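Local coordinates for protein glucokinase (Thermus thermophilus, PDB 3VOV) that probably catalyses the ATP-dependent phosphorylation of glucose and related hexoses, as a zinc-containing sugar kinase of the ROK family, at residues L157-L162 / P167-G172; T161-G166 / A222-I227; N109-A114 / S127-V132; F103-A108 / V146-R151. All coordinates share one frame; numbering follows the deposited sequence.

Contact 1: L157-L162 / P167-G172. With ZN (zinc ion), chain G.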
loop_
_atom_site.group_PDB
_atom_site.type_symbol
_atom_site.label_atom_id
_atom_site.label_comp_id
_atom_site.label_asym_id
_atom_site.label_seq_id
_atom_site.Cartn_x
_atom_site.Cartn_y
_atom_site.Cartn_z
ATOM N N LEU B 157 15.678 -8.085 10.837
ATOM C CA LEU B 157 14.549 -7.192 11.107
ATOM C C LEU B 157 14.372 -6.159 10.005
ATOM O O LEU B 157 13.277 -5.621 9.798
ATOM C CB LEU B 157 14.681 -6.556 12.518
ATOM C CG LEU B 157 14.783 -7.560 13.706
ATOM C CD1 LEU B 157 14.651 -6.879 15.085
ATOM C CD2 LEU B 157 13.739 -8.670 13.632
ATOM N N GLY B 158 15.445 -5.896 9.269
ATOM C CA GLY B 158 15.375 -4.969 8.143
ATOM C C GLY B 158 14.613 -5.520 6.946
ATOM O O GLY B 158 14.328 -4.768 6.035
ATOM N N HIS B 159 14.271 -6.817 6.941
ATOM C CA HIS B 159 13.710 -7.362 5.727
ATOM C C HIS B 159 12.291 -7.854 5.912
ATOM O O HIS B 159 11.794 -8.637 5.134
ATOM C CB HIS B 159 14.677 -8.376 5.108
ATOM C CG HIS B 159 15.982 -7.743 4.766
ATOM N ND1 HIS B 159 16.188 -7.046 3.594
ATOM C CD2 HIS B 159 17.111 -7.593 5.499
ATOM C CE1 HIS B 159 17.409 -6.534 3.597
ATOM N NE2 HIS B 159 17.985 -6.842 4.750
ATOM N N LEU B 160 11.626 -7.366 6.944
ATOM C CA LEU B 160 10.180 -7.602 7.043
ATOM C C LEU B 160 9.462 -6.732 6.031
ATOM O O LEU B 160 9.854 -5.591 5.799
ATOM C CB LEU B 160 9.680 -7.341 8.450
ATOM C CG LEU B 160 9.903 -8.576 9.356
ATOM C CD1 LEU B 160 11.206 -8.488 10.123
ATOM C CD2 LEU B 160 8.683 -8.717 10.299
ATOM N N THR B 161 8.429 -7.288 5.411
ATOM C CA THR B 161 7.763 -6.583 4.348
ATOM C C THR B 161 6.761 -5.579 4.980
ATOM O O THR B 161 5.787 -6.001 5.563
ATOM C CB THR B 161 7.020 -7.579 3.460
ATOM O OG1 THR B 161 7.956 -8.521 2.932
ATOM C CG2 THR B 161 6.293 -6.847 2.278
ATOM N N LEU B 162 6.964 -4.287 4.799
ATOM C CA LEU B 162 5.995 -3.323 5.286
ATOM C C LEU B 162 5.188 -2.694 4.168
ATOM O O LEU B 162 4.145 -2.107 4.430
ATOM C CB LEU B 162 6.703 -2.171 5.991
ATOM C CG LEU B 162 7.493 -2.541 7.240
ATOM C CD1 LEU B 162 8.031 -1.256 7.807
ATOM C CD2 LEU B 162 6.555 -3.277 8.247
ATOM N N PRO B 167 9.558 -0.172 -2.989
ATOM C CA PRO B 167 10.813 -0.144 -3.762
ATOM C C PRO B 167 11.631 -1.377 -3.543
ATOM O O PRO B 167 11.678 -1.904 -2.427
ATOM C CB PRO B 167 11.576 1.064 -3.200
ATOM C CG PRO B 167 10.608 1.754 -2.268
ATOM C CD PRO B 167 9.589 0.748 -1.839
ATOM N N ALA B 168 12.282 -1.796 -4.625
ATOM C CA ALA B 168 13.166 -2.967 -4.703
ATOM C C ALA B 168 14.170 -2.946 -3.572
ATOM O O ALA B 168 14.734 -1.879 -3.288
ATOM C CB ALA B 168 13.894 -2.938 -6.069
ATOM N N CYS B 169 14.397 -4.089 -2.921
ATOM C CA CYS B 169 15.371 -4.177 -1.839
ATOM C C CYS B 169 16.628 -4.907 -2.309
ATOM O O CYS B 169 16.551 -5.736 -3.227
ATOM C CB CYS B 169 14.789 -4.995 -0.668
ATOM S SG CYS B 169 15.845 -5.030 0.854
ATOM N N GLY B 170 17.766 -4.645 -1.667
ATOM C CA GLY B 170 18.987 -5.409 -2.021
ATOM C C GLY B 170 18.856 -6.902 -1.754
ATOM O O GLY B 170 19.543 -7.714 -2.393
ATOM N N CYS B 171 17.951 -7.287 -0.845
ATOM C CA CYS B 171 17.772 -8.734 -0.533
ATOM C C CYS B 171 17.080 -9.572 -1.627
ATOM O O CYS B 171 17.225 -10.788 -1.656
ATOM C CB CYS B 171 17.082 -8.925 0.812
ATOM S SG CYS B 171 15.283 -8.803 0.710
ATOM N N GLY B 172 16.347 -8.919 -2.537
ATOM C CA GLY B 172 15.681 -9.615 -3.609
ATOM C C GLY B 172 14.167 -9.428 -3.541
ATOM O O GLY B 172 13.414 -9.893 -4.441
HETATM ZN ZN ZN G . 14.900 -6.824 1.846
#
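H159, C169 and C171 meet at a zinc ion, in the loop that carries the cysteine-rich zinc motif of ROK proteins; C176 is the fourth ligand. The tight part is the metal itself. ND1 of H159 lies 2.2 Å from the zinc, SG of C169 and SG of C171 each 2.3 Å. Thiolate sulfur is a soft donor and imidazole nitrogen a borderline one, and both suit zinc; the three ligands from these segments tie together two irregular stretches of chain. The sulfur of C169 comes in at the edge of the H159 ring, 81° off its normal, whereas that of C171 approaches obliquely. C171 reaches the metal with SG lodged between its backbone N and carbonyl carbon (chi1 83°). The looser side is the turn, where G170, C171 and G172 are partly exposed; at the backbone angles of G172 a CB would press on the carbonyl oxygen of C171, which calls for glycine. W270 of a second subunit packs on C171 and meets the H159 ring. The type I turn C169-G172 is closed by G172 N to C169 O at 3.3 Å, and C171 N donates a nearly straight hydrogen bond (175°) to C169 SG, 3.5 Å long.

Contact 2: T161-G166 / A222-I227; sequences TLLPGG and ARYVGI
L162 and Y224 mark the closest backbone approach, with CA atoms 7.6 Å apart, between the irregular segment 161-166 and one stretch of the long helix 212-236. The loop reverses in a type II turn from L163 to G166, closed by G166 N to L163 O at 2.8 Å. G165 has the positive phi usual for glycine in such a turn, and a side chain on G166 would strike the carbonyl oxygen of L163. Two leucines bring the loop to the helix. L162 extends a single methyl, CD1, to 3.4 Å from the Y224 backbone O, and the same methyl stands 4.3 Å from CD1 of the Y224 ring. L163, with CG anti to the backbone N (chi1 -176°), sends both methyls to the far end of the tyrosine: CD2 is 3.6 Å and CD1 3.8 Å from Y224 OH. Both leucines approach the ring obliquely. Tyrosine suits this place because its ring packs against leucine while its hydroxyl, although buried, is satisfied by a hydrogen bond to G165 O of the third subunit. G165 O of this loop bonds in return to Y224 OH of that subunit. Such a reciprocal pairing is typical of a symmetric subunit interface, and here the zinc-bearing loop of the ROK fold, docked on a core helix, helps to build the tetramer.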
loop_
_atom_site.group_PDB
_atom_site.type_symbol
_atom_site.label_atom_id
_atom_site.label_comp_id
_atom_site.label_asym_id
_atom_site.label_seq_id
_atom_site.Cartn_x
_atom_site.Cartn_y
_atom_site.Cartn_z
ATOM N N THR B 161 8.429 -7.288 5.411
ATOM C CA THR B 161 7.763 -6.583 4.348
ATOM C C THR B 161 6.761 -5.579 4.980
ATOM O O THR B 161 5.787 -6.001 5.563
ATOM C CB THR B 161 7.020 -7.579 3.460
ATOM O OG1 THR B 161 7.956 -8.521 2.932
ATOM C CG2 THR B 161 6.293 -6.847 2.278
ATOM N N LEU B 162 6.964 -4.287 4.799
ATOM C CA LEU B 162 5.995 -3.323 5.286
ATOM C C LEU B 162 5.188 -2.694 4.168
ATOM O O LEU B 162 4.145 -2.107 4.430
ATOM C CB LEU B 162 6.703 -2.171 5.991
ATOM C CG LEU B 162 7.493 -2.541 7.240
ATOM C CD1 LEU B 162 8.031 -1.256 7.807
ATOM C CD2 LEU B 162 6.555 -3.277 8.247
ATOM N N LEU B 163 5.718 -2.705 2.948
ATOM C CA LEU B 163 4.960 -2.106 1.848
ATOM C C LEU B 163 5.005 -2.986 0.595
ATOM O O LEU B 163 5.876 -2.819 -0.262
ATOM C CB LEU B 163 5.442 -0.651 1.562
ATOM C CG LEU B 163 4.658 0.120 0.476
ATOM C CD1 LEU B 163 3.266 0.581 1.003
ATOM C CD2 LEU B 163 5.449 1.309 -0.043
ATOM N N PRO B 164 4.027 -3.891 0.451
ATOM C CA PRO B 164 3.946 -4.700 -0.782
ATOM C C PRO B 164 3.849 -3.775 -1.995
ATOM O O PRO B 164 3.099 -2.807 -1.987
ATOM C CB PRO B 164 2.643 -5.518 -0.588
ATOM C CG PRO B 164 2.453 -5.571 0.925
ATOM C CD PRO B 164 2.909 -4.191 1.388
ATOM N N GLY B 165 4.656 -4.029 -3.010
ATOM C CA GLY B 165 4.679 -3.147 -4.177
ATOM C C GLY B 165 5.528 -1.898 -3.968
ATOM O O GLY B 165 5.538 -0.995 -4.826
ATOM N N GLY B 166 6.235 -1.841 -2.835
ATOM C CA GLY B 166 7.221 -0.808 -2.571
ATOM C C GLY B 166 8.556 -0.952 -3.355
ATOM O O GLY B 166 8.679 -1.749 -4.285
ATOM N N ALA B 222 10.865 7.898 8.750
ATOM C CA ALA B 222 10.678 7.797 10.218
ATOM C C ALA B 222 9.417 7.013 10.623
ATOM O O ALA B 222 9.471 6.146 11.509
ATOM C CB ALA B 222 10.686 9.238 10.892
ATOM N N ARG B 223 8.281 7.299 9.997
ATOM C CA ARG B 223 7.067 6.540 10.306
ATOM C C ARG B 223 7.175 5.029 9.975
ATOM O O ARG B 223 6.585 4.216 10.680
ATOM C CB ARG B 223 5.846 7.129 9.563
ATOM C CG ARG B 223 5.484 8.613 9.996
ATOM C CD ARG B 223 4.079 8.982 9.504
ATOM N NE ARG B 223 4.059 9.023 8.054
ATOM C CZ ARG B 223 4.489 10.054 7.326
ATOM N NH1 ARG B 223 4.921 11.170 7.916
ATOM N NH2 ARG B 223 4.447 9.968 6.010
ATOM N N TYR B 224 7.836 4.668 8.866
ATOM C CA TYR B 224 7.974 3.240 8.524
ATOM C C TYR B 224 8.782 2.514 9.584
ATOM O O TYR B 224 8.504 1.356 9.902
ATOM C CB TYR B 224 8.609 3.034 7.148
ATOM C CG TYR B 224 7.589 3.129 6.003
ATOM C CD1 TYR B 224 6.472 2.283 5.963
ATOM C CD2 TYR B 224 7.775 4.029 4.971
ATOM C CE1 TYR B 224 5.538 2.349 4.870
ATOM C CE2 TYR B 224 6.866 4.136 3.901
ATOM C CZ TYR B 224 5.753 3.322 3.880
ATOM O OH TYR B 224 4.916 3.434 2.835
ATOM N N VAL B 225 9.769 3.204 10.159
ATOM C CA VAL B 225 10.545 2.590 11.253
ATOM C C VAL B 225 9.612 2.371 12.451
ATOM O O VAL B 225 9.609 1.287 13.008
ATOM C CB VAL B 225 11.773 3.417 11.646
ATOM C CG1 VAL B 225 12.445 2.782 12.891
ATOM C CG2 VAL B 225 12.784 3.481 10.445
ATOM N N GLY B 226 8.807 3.382 12.807
ATOM C CA GLY B 226 7.837 3.252 13.881
ATOM C C GLY B 226 6.853 2.125 13.644
ATOM O O GLY B 226 6.513 1.333 14.557
ATOM N N ILE B 227 6.360 2.038 12.412
ATOM C CA ILE B 227 5.407 0.996 12.086
ATOM C C ILE B 227 6.065 -0.379 12.156
ATOM O O ILE B 227 5.435 -1.357 12.632
ATOM C CB ILE B 227 4.787 1.205 10.658
ATOM C CG1 ILE B 227 3.910 2.463 10.647
ATOM C CG2 ILE B 227 3.941 -0.048 10.231
ATOM C CD1 ILE B 227 3.459 2.872 9.189
#

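Contact 3: N109-A114 / S127-V132; sequences NAAALA and SLYLTV
A112 and Y129 bring helix 107-118 and strand 127-132 within 5.2 Å, CA to CA, a close approach that the alanines of the helix permit. The pairing belongs to the actin-like ATPase fold of ROK kinases: the helix follows the last strand of one five-stranded sheet and packs on the central strand of the other. Y129 carries nearly all of it. Its CG stands anti to the backbone N (chi1 172°), which carries the ring across the helix with one face toward its backbone: A111 C and A112 N lie over that face, offset toward the rim. At the root of the side chain A112 CB presses on Y129 CB at 3.4 Å; farther out A111 CB sits 3.6 Å from both CE2 and OH. Alanine suits both helix positions, because its single methyl fits the short distance between helix backbone and ring. Replacing Y129 by an alanine would probably open a gap beneath the helix and leave the methyl of A111 without its packing partner. Beyond the apolar patch S127 OG, which also bonds H116 ND1, reaches the helix through a water 2.9 Å from it that donates to A112 O, also at 2.9 Å.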
loop_
_atom_site.group_PDB
_atom_site.type_symbol
_atom_site.label_atom_id
_atom_site.label_comp_id
_atom_site.label_asym_id
_atom_site.label_seq_id
_atom_site.Cartn_x
_atom_site.Cartn_y
_atom_site.Cartn_z
ATOM N N ASN B 109 23.244 -8.472 15.549
ATOM C CA ASN B 109 22.903 -9.359 16.696
ATOM C C ASN B 109 23.813 -9.036 17.900
ATOM O O ASN B 109 23.361 -8.963 19.049
ATOM C CB ASN B 109 23.108 -10.850 16.374
ATOM C CG ASN B 109 22.035 -11.422 15.453
ATOM O OD1 ASN B 109 21.005 -10.819 15.241
ATOM N ND2 ASN B 109 22.301 -12.598 14.901
ATOM N N ALA B 110 25.098 -8.902 17.624
ATOM C CA ALA B 110 26.066 -8.515 18.658
ATOM C C ALA B 110 25.760 -7.152 19.367
ATOM O O ALA B 110 25.770 -7.070 20.614
ATOM C CB ALA B 110 27.484 -8.541 18.057
ATOM N N ALA B 111 25.482 -6.097 18.589
ATOM C CA ALA B 111 25.064 -4.843 19.192
ATOM C C ALA B 111 23.797 -5.038 20.018
ATOM O O ALA B 111 23.676 -4.494 21.120
ATOM C CB ALA B 111 24.892 -3.692 18.133
ATOM N N ALA B 112 22.844 -5.821 19.506
ATOM C CA ALA B 112 21.616 -6.073 20.254
ATOM C C ALA B 112 21.896 -6.752 21.629
ATOM O O ALA B 112 21.309 -6.372 22.659
ATOM C CB ALA B 112 20.653 -6.976 19.408
ATOM N N LEU B 113 22.749 -7.782 21.635
ATOM C CA LEU B 113 23.159 -8.464 22.887
ATOM C C LEU B 113 23.795 -7.487 23.883
ATOM O O LEU B 113 23.509 -7.509 25.072
ATOM C CB LEU B 113 24.120 -9.639 22.565
ATOM C CG LEU B 113 24.552 -10.678 23.609
ATOM C CD1 LEU B 113 23.314 -11.408 24.180
ATOM C CD2 LEU B 113 25.593 -11.691 23.032
ATOM N N ALA B 114 24.648 -6.603 23.372
ATOM C CA ALA B 114 25.337 -5.660 24.164
ATOM C C ALA B 114 24.353 -4.651 24.765
ATOM O O ALA B 114 24.375 -4.411 25.963
ATOM C CB ALA B 114 26.460 -4.953 23.337
ATOM N N SER B 127 14.623 -8.290 24.682
ATOM C CA SER B 127 14.578 -7.012 24.022
ATOM C C SER B 127 14.683 -7.187 22.504
ATOM O O SER B 127 15.003 -8.267 21.979
ATOM C CB SER B 127 15.656 -6.052 24.568
ATOM O OG SER B 127 16.949 -6.584 24.343
ATOM N N LEU B 128 14.439 -6.090 21.812
ATOM C CA LEU B 128 14.430 -6.092 20.377
ATOM C C LEU B 128 15.215 -4.862 19.984
ATOM O O LEU B 128 14.972 -3.781 20.504
ATOM C CB LEU B 128 12.972 -5.979 19.970
ATOM C CG LEU B 128 12.389 -5.868 18.590
ATOM C CD1 LEU B 128 13.157 -4.894 17.773
ATOM C CD2 LEU B 128 12.186 -7.230 17.921
ATOM N N TYR B 129 16.174 -5.039 19.092
ATOM C CA TYR B 129 17.077 -3.966 18.708
ATOM C C TYR B 129 17.067 -3.755 17.195
ATOM O O TYR B 129 17.114 -4.723 16.432
ATOM C CB TYR B 129 18.478 -4.363 19.148
ATOM C CG TYR B 129 19.586 -3.458 18.679
ATOM C CD1 TYR B 129 19.846 -2.284 19.338
ATOM C CD2 TYR B 129 20.407 -3.814 17.605
ATOM C CE1 TYR B 129 20.877 -1.437 18.937
ATOM C CE2 TYR B 129 21.457 -2.990 17.192
ATOM C CZ TYR B 129 21.682 -1.791 17.886
ATOM O OH TYR B 129 22.715 -0.945 17.545
ATOM N N LEU B 130 17.015 -2.497 16.774
ATOM C CA LEU B 130 17.077 -2.159 15.343
ATOM C C LEU B 130 18.143 -1.138 15.156
ATOM O O LEU B 130 18.273 -0.229 15.973
ATOM C CB LEU B 130 15.740 -1.562 14.886
ATOM C CG LEU B 130 15.540 -1.498 13.360
ATOM C CD1 LEU B 130 15.146 -2.873 12.860
ATOM C CD2 LEU B 130 14.455 -0.437 12.996
ATOM N N THR B 131 18.966 -1.320 14.137
ATOM C CA THR B 131 19.980 -0.316 13.834
ATOM C C THR B 131 19.734 0.230 12.450
ATOM O O THR B 131 19.709 -0.527 11.474
ATOM C CB THR B 131 21.449 -0.875 13.985
ATOM O OG1 THR B 131 22.379 0.051 13.419
ATOM C CG2 THR B 131 21.586 -2.222 13.334
ATOM N N VAL B 132 19.559 1.553 12.378
ATOM C CA VAL B 132 19.423 2.253 11.099
ATOM C C VAL B 132 20.735 2.958 10.771
ATOM O O VAL B 132 21.138 3.905 11.425
ATOM C CB VAL B 132 18.217 3.273 11.141
ATOM C CG1 VAL B 132 17.955 3.910 9.766
ATOM C CG2 VAL B 132 16.970 2.554 11.613
HETATM O O HOH W 1 18.723 -5.023 22.733
#

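Contact 4: F103-A108 / V146-R151; sequences FLENDA and VLRGER
E105 and R148 form a salt bridge in which NE of the arginine donates to OE2 of the glutamate at 3.1 Å, with an N-H...O angle of 149°. The planes of the two groups are only 27° apart, but the donor stands above the carboxylate plane and the bridge rests on the single NE-OE2 bond. The other oxygen, OE1, accepts N106 N at 2.8 Å on its anti lone pair and also N109 ND2, so both oxygens of the carboxylate are engaged. A bend at chi2 (55°) folds the glutamate back far enough to accept its neighbour's amide. Swapping E105 for an alanine would probably leave R148 NE without its charged mate and N106 N without this acceptor. Outward from the charges, V146 shields the carboxylate with its methyl CG1, 3.5 Å from E105 OE2. Valine gives that cover without competing for the bonds. The contact lies where strand 102-106, at the edge of its sheet within this chain, runs into helix 107-118, with N106 as N-cap: V146 rests on N109 and L113 of that helix, while T292 of helix 284-299 packs against both E105 and R148.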
loop_
_atom_site.group_PDB
_atom_site.type_symbol
_atom_site.label_atom_id
_atom_site.label_comp_id
_atom_site.label_asym_id
_atom_site.label_seq_id
_atom_site.Cartn_x
_atom_site.Cartn_y
_atom_site.Cartn_z
ATOM N N PHE B 103 33.629 -17.991 18.752
ATOM C CA PHE B 103 32.183 -17.916 18.580
ATOM C C PHE B 103 31.840 -16.719 17.681
ATOM O O PHE B 103 32.165 -15.577 17.997
ATOM C CB PHE B 103 31.499 -17.807 19.966
ATOM C CG PHE B 103 31.742 -19.011 20.865
ATOM C CD1 PHE B 103 30.971 -20.160 20.721
ATOM C CD2 PHE B 103 32.763 -18.994 21.824
ATOM C CE1 PHE B 103 31.194 -21.285 21.538
ATOM C CE2 PHE B 103 33.009 -20.112 22.655
ATOM C CZ PHE B 103 32.213 -21.258 22.518
ATOM N N LEU B 104 31.211 -16.994 16.541
ATOM C CA LEU B 104 30.892 -15.979 15.548
ATOM C C LEU B 104 29.525 -15.358 15.822
ATOM O O LEU B 104 28.613 -16.039 16.279
ATOM C CB LEU B 104 30.747 -16.651 14.192
ATOM C CG LEU B 104 31.943 -17.341 13.566
ATOM C CD1 LEU B 104 31.619 -17.526 12.073
ATOM C CD2 LEU B 104 33.203 -16.529 13.727
ATOM N N GLU B 105 29.366 -14.088 15.484
ATOM C CA GLU B 105 28.062 -13.481 15.609
ATOM C C GLU B 105 27.947 -12.374 14.564
ATOM O O GLU B 105 28.943 -11.750 14.187
ATOM C CB GLU B 105 27.851 -12.953 17.028
ATOM C CG GLU B 105 26.418 -12.352 17.312
ATOM C CD GLU B 105 25.306 -13.329 17.003
ATOM O OE1 GLU B 105 24.890 -13.432 15.811
ATOM O OE2 GLU B 105 24.833 -13.984 17.955
ATOM N N ASN B 106 26.742 -12.190 14.054
ATOM C CA ASN B 106 26.442 -11.087 13.145
ATOM C C ASN B 106 26.563 -9.768 13.941
ATOM O O ASN B 106 26.186 -9.705 15.118
ATOM C CB ASN B 106 25.031 -11.323 12.587
ATOM C CG ASN B 106 24.344 -10.062 12.207
ATOM O OD1 ASN B 106 24.675 -9.448 11.179
ATOM N ND2 ASN B 106 23.368 -9.657 12.998
ATOM N N ASP B 107 27.078 -8.719 13.310
ATOM C CA ASP B 107 27.339 -7.455 14.012
ATOM C C ASP B 107 26.114 -6.799 14.635
ATOM O O ASP B 107 26.208 -6.258 15.726
ATOM C CB ASP B 107 28.071 -6.466 13.116
ATOM C CG ASP B 107 27.267 -6.078 11.860
ATOM O OD1 ASP B 107 26.278 -6.715 11.458
ATOM O OD2 ASP B 107 27.621 -5.061 11.318
ATOM N N ALA B 108 24.966 -6.858 13.951
ATOM C CA ALA B 108 23.718 -6.308 14.476
ATOM C C ALA B 108 23.169 -7.132 15.645
ATOM O O ALA B 108 22.717 -6.557 16.660
ATOM C CB ALA B 108 22.687 -6.161 13.332
ATOM N N VAL B 146 20.840 -14.177 22.007
ATOM C CA VAL B 146 20.455 -13.886 20.617
ATOM C C VAL B 146 19.633 -15.026 19.977
ATOM O O VAL B 146 20.005 -16.216 20.027
ATOM C CB VAL B 146 21.714 -13.523 19.760
ATOM C CG1 VAL B 146 21.385 -13.499 18.273
ATOM C CG2 VAL B 146 22.299 -12.184 20.235
ATOM N N LEU B 147 18.516 -14.644 19.372
ATOM C CA LEU B 147 17.733 -15.555 18.526
ATOM C C LEU B 147 18.445 -15.686 17.185
ATOM O O LEU B 147 18.448 -14.768 16.404
ATOM C CB LEU B 147 16.339 -14.955 18.259
ATOM C CG LEU B 147 15.065 -15.789 18.074
ATOM C CD1 LEU B 147 14.061 -15.099 17.076
ATOM C CD2 LEU B 147 15.261 -17.264 17.776
ATOM N N ARG B 148 19.008 -16.837 16.906
ATOM C CA ARG B 148 19.760 -17.023 15.678
ATOM C C ARG B 148 18.958 -17.623 14.524
ATOM O O ARG B 148 19.334 -17.393 13.382
ATOM C CB ARG B 148 21.036 -17.843 15.917
ATOM C CG ARG B 148 22.276 -16.908 16.316
ATOM C CD ARG B 148 23.586 -17.695 16.538
ATOM N NE ARG B 148 24.418 -17.062 17.559
ATOM C CZ ARG B 148 24.772 -17.638 18.721
ATOM N NH1 ARG B 148 24.380 -18.884 19.018
ATOM N NH2 ARG B 148 25.534 -16.977 19.605
ATOM N N GLY B 149 17.923 -18.398 14.850
ATOM C CA GLY B 149 17.104 -19.110 13.869
ATOM C C GLY B 149 17.703 -20.455 13.451
ATOM O O GLY B 149 18.892 -20.706 13.650
ATOM N N GLU B 150 16.864 -21.305 12.869
ATOM C CA GLU B 150 17.287 -22.603 12.356
ATOM C C GLU B 150 18.482 -22.494 11.382
ATOM O O GLU B 150 19.375 -23.345 11.377
ATOM C CB GLU B 150 16.085 -23.277 11.692
ATOM C CG GLU B 150 16.365 -24.587 11.004
ATOM C CD GLU B 150 16.831 -25.662 11.986
ATOM O OE1 GLU B 150 16.305 -25.707 13.142
ATOM O OE2 GLU B 150 17.757 -26.433 11.610
ATOM N N ARG B 151 18.507 -21.432 10.579
ATOM C CA ARG B 151 19.511 -21.283 9.514
ATOM C C ARG B 151 20.357 -20.035 9.656
ATOM O O ARG B 151 21.046 -19.659 8.721
ATOM C CB ARG B 151 18.788 -21.221 8.161
ATOM C CG ARG B 151 17.814 -22.396 7.929
ATOM C CD ARG B 151 16.875 -22.165 6.730
ATOM N NE ARG B 151 15.850 -23.202 6.774
ATOM C CZ ARG B 151 14.809 -23.178 7.608
ATOM N NH1 ARG B 151 14.623 -22.129 8.464
ATOM N NH2 ARG B 151 13.966 -24.205 7.608
HETATM O O HOH W 2 25.420 -14.024 20.388
#

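Overall arrangement
Contact 3 is nested between the two segments of contact 4; contact 1 follows, and contact 2 starts from the same loop. Contacts 3 and 4, centres 11 Å apart, share helix 107-118 and join the first five-stranded sheet to the second. Contacts 1 and 2, centres 9 Å apart, share T161 and L162 in the zinc loop. L157 of contact 1 links the two pairs by packing on L128 and L130 of contact 3, and V225 of contact 2 touches L130. Contacts 2 and 4 are farthest apart, about 24 Å between centres. Contacts 1, 2 and 4 touch a second subunit but no other chain touches contact 3: the zinc loop serves the assembly, contact 3 the core of one subunit.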